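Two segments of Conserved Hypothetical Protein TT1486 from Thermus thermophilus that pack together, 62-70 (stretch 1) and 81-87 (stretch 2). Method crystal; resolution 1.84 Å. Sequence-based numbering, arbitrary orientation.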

# COMPACT_ATOMS: atom_id res chain seq x y z
N ARG A 62 -11.68 -6.74 12.35
CA ARG A 62 -10.28 -6.98 12.67
C ARG A 62 -9.46 -5.69 12.68
O ARG A 62 -8.57 -5.52 13.51
CB ARG A 62 -9.69 -7.98 11.67
CG ARG A 62 -10.17 -9.42 11.88
CD ARG A 62 -9.76 -10.30 10.71
NE ARG A 62 -10.08 -11.71 10.87
CZ ARG A 62 -9.22 -12.63 11.31
NH1 ARG A 62 -7.99 -12.28 11.65
NH2 ARG A 62 -9.59 -13.91 11.36
N LEU A 63 -9.77 -4.76 11.78
CA LEU A 63 -9.05 -3.49 11.75
C LEU A 63 -9.30 -2.69 13.02
O LEU A 63 -8.45 -1.93 13.48
CB LEU A 63 -9.46 -2.67 10.53
CG LEU A 63 -8.85 -3.08 9.19
CD1 LEU A 63 -9.52 -2.29 8.08
CD2 LEU A 63 -7.35 -2.82 9.20
N ALA A 64 -10.49 -2.86 13.59
CA ALA A 64 -10.83 -2.14 14.82
C ALA A 64 -10.00 -2.69 15.98
O ALA A 64 -9.64 -1.95 16.90
CB ALA A 64 -12.33 -2.29 15.11
N GLU A 65 -9.68 -3.98 15.92
CA GLU A 65 -8.88 -4.60 16.97
C GLU A 65 -7.43 -4.15 16.83
O GLU A 65 -6.73 -3.97 17.82
CB GLU A 65 -9.00 -6.13 16.87
CG GLU A 65 -10.45 -6.63 16.94
CD GLU A 65 -10.57 -8.15 16.93
OE1 GLU A 65 -9.91 -8.80 16.11
OE2 GLU A 65 -11.36 -8.69 17.74
N LEU A 66 -6.99 -3.94 15.59
CA LEU A 66 -5.63 -3.49 15.35
C LEU A 66 -5.50 -2.00 15.62
O LEU A 66 -4.46 -1.52 16.08
CB LEU A 66 -5.22 -3.79 13.90
CG LEU A 66 -5.15 -5.27 13.52
CD1 LEU A 66 -4.70 -5.40 12.08
CD2 LEU A 66 -4.19 -6.00 14.44
N ALA A 67 -6.58 -1.26 15.36
CA ALA A 67 -6.60 0.18 15.56
C ALA A 67 -7.84 0.60 16.35
O ALA A 67 -8.78 1.14 15.79
CB ALA A 67 -6.56 0.90 14.21
N PRO A 68 -7.85 0.34 17.66
CA PRO A 68 -9.02 0.71 18.47
C PRO A 68 -9.19 2.23 18.57
O PRO A 68 -8.21 2.97 18.59
CB PRO A 68 -8.72 0.08 19.83
CG PRO A 68 -7.21 0.11 19.88
CD PRO A 68 -6.82 -0.32 18.49
N ARG A 69 -10.44 2.67 18.63
CA ARG A 69 -10.75 4.09 18.73
C ARG A 69 -10.24 4.61 20.07
O ARG A 69 -9.62 5.68 20.15
CB ARG A 69 -12.26 4.30 18.65
CG ARG A 69 -12.91 3.77 17.37
CD ARG A 69 -14.43 3.71 17.51
NE ARG A 69 -15.08 3.23 16.30
CZ ARG A 69 -15.29 3.98 15.22
NH1 ARG A 69 -14.90 5.24 15.20
NH2 ARG A 69 -15.89 3.46 14.15
N HIS A 70 -10.50 3.84 21.11
CA HIS A 70 -10.11 4.17 22.48
C HIS A 70 -8.67 3.81 22.78
O HIS A 70 -8.31 2.64 22.84
CB HIS A 70 -11.05 3.45 23.46
CG HIS A 70 -10.68 3.63 24.90
ND1 HIS A 70 -10.77 4.84 25.54
CD2 HIS A 70 -10.23 2.74 25.82
CE1 HIS A 70 -10.40 4.70 26.80
NE2 HIS A 70 -10.06 3.44 27.00
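Stretch 2 81-87: SHAHLKS

Stretch 2 is helical from Ser81 through Ser87 and lies across the end of the helix that opens stretch 1 (62-66). The two axes cross at 116°, closest approach 10.1 Å, so the chains run obliquely, nearer antiparallel than parallel. Ala67, the first residue after its helix to leave helical phi/psi, brings the backbones nearest: its CA is 5.0 Å from CA of His82. Ala67 CB points toward stretch 2 and reaches CG of Lys86 (3.8 Å) and CD2 of Leu85 (3.9 Å).

His82, Leu85 and Lys86 all point CA-to-CB toward stretch 1, one turn of helix supplying the whole contact. Lys86, m then t throughout, runs extended past the helix end. Its CE lies 3.5 Å from Leu63 O and 3.5 Å from Ala67 O, and NZ donates to water 1 (2.7 Å), which in turn donates to Ala67 O (2.8 Å).

His82, chi1 p, sets a ring face against Arg69, whose CG stands 3.7 Å from the ring centroid. Arg69 NH1 comes within 3.1 Å of His82 NE2, but the angle is too poor for a hydrogen bond. Water 2 accepts from His82 N (3.0 Å) and lies 2.9 Å from Arg69 O. No direct hydrogen bond joins the stretches; the polar links run through water.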

# COMPACT_ATOMS: atom_id res chain seq x y z
N SER A 81 -7.21 9.15 15.69
CA SER A 81 -5.93 8.54 15.35
C SER A 81 -6.14 7.13 14.81
O SER A 81 -5.39 6.68 13.94
CB SER A 81 -5.00 8.51 16.57
OG SER A 81 -4.46 9.80 16.80
N HIS A 82 -7.14 6.43 15.34
CA HIS A 82 -7.44 5.07 14.89
C HIS A 82 -7.72 5.05 13.39
O HIS A 82 -7.33 4.11 12.69
CB HIS A 82 -8.67 4.52 15.62
CG HIS A 82 -9.95 5.17 15.22
ND1 HIS A 82 -10.24 6.49 15.49
CD2 HIS A 82 -11.02 4.68 14.54
CE1 HIS A 82 -11.42 6.79 14.99
NE2 HIS A 82 -11.92 5.72 14.41
N ALA A 83 -8.39 6.09 12.90
CA ALA A 83 -8.73 6.19 11.48
C ALA A 83 -7.51 6.58 10.65
O ALA A 83 -7.38 6.20 9.49
CB ALA A 83 -9.85 7.20 11.27
N HIS A 84 -6.62 7.37 11.25
CA HIS A 84 -5.41 7.78 10.56
C HIS A 84 -4.57 6.52 10.34
O HIS A 84 -4.00 6.32 9.27
CB HIS A 84 -4.63 8.80 11.39
CG HIS A 84 -5.14 10.20 11.26
ND1 HIS A 84 -4.75 11.05 10.25
CD2 HIS A 84 -6.04 10.89 12.00
CE1 HIS A 84 -5.38 12.20 10.37
NE2 HIS A 84 -6.17 12.13 11.43
N LEU A 85 -4.51 5.67 11.35
CA LEU A 85 -3.75 4.44 11.24
C LEU A 85 -4.36 3.48 10.21
O LEU A 85 -3.64 2.91 9.40
CB LEU A 85 -3.64 3.73 12.59
CG LEU A 85 -2.86 2.41 12.55
CD1 LEU A 85 -1.44 2.66 12.04
CD2 LEU A 85 -2.82 1.79 13.95
N LYS A 86 -5.67 3.30 10.25
CA LYS A 86 -6.31 2.40 9.30
C LYS A 86 -6.04 2.88 7.87
O LYS A 86 -5.86 2.06 6.96
CB LYS A 86 -7.81 2.32 9.55
CG LYS A 86 -8.15 1.67 10.89
CD LYS A 86 -9.63 1.71 11.14
CE LYS A 86 -9.97 1.12 12.51
NZ LYS A 86 -11.41 1.30 12.79
N SER A 87 -6.01 4.19 7.70
CA SER A 87 -5.75 4.80 6.39
C SER A 87 -4.33 4.50 5.94
O SER A 87 -4.10 4.11 4.80
CB SER A 87 -5.97 6.32 6.47
OG SER A 87 -5.56 6.96 5.28
O HOH W 1 -11.58 1.06 15.46
O HOH W 2 -8.54 7.14 17.88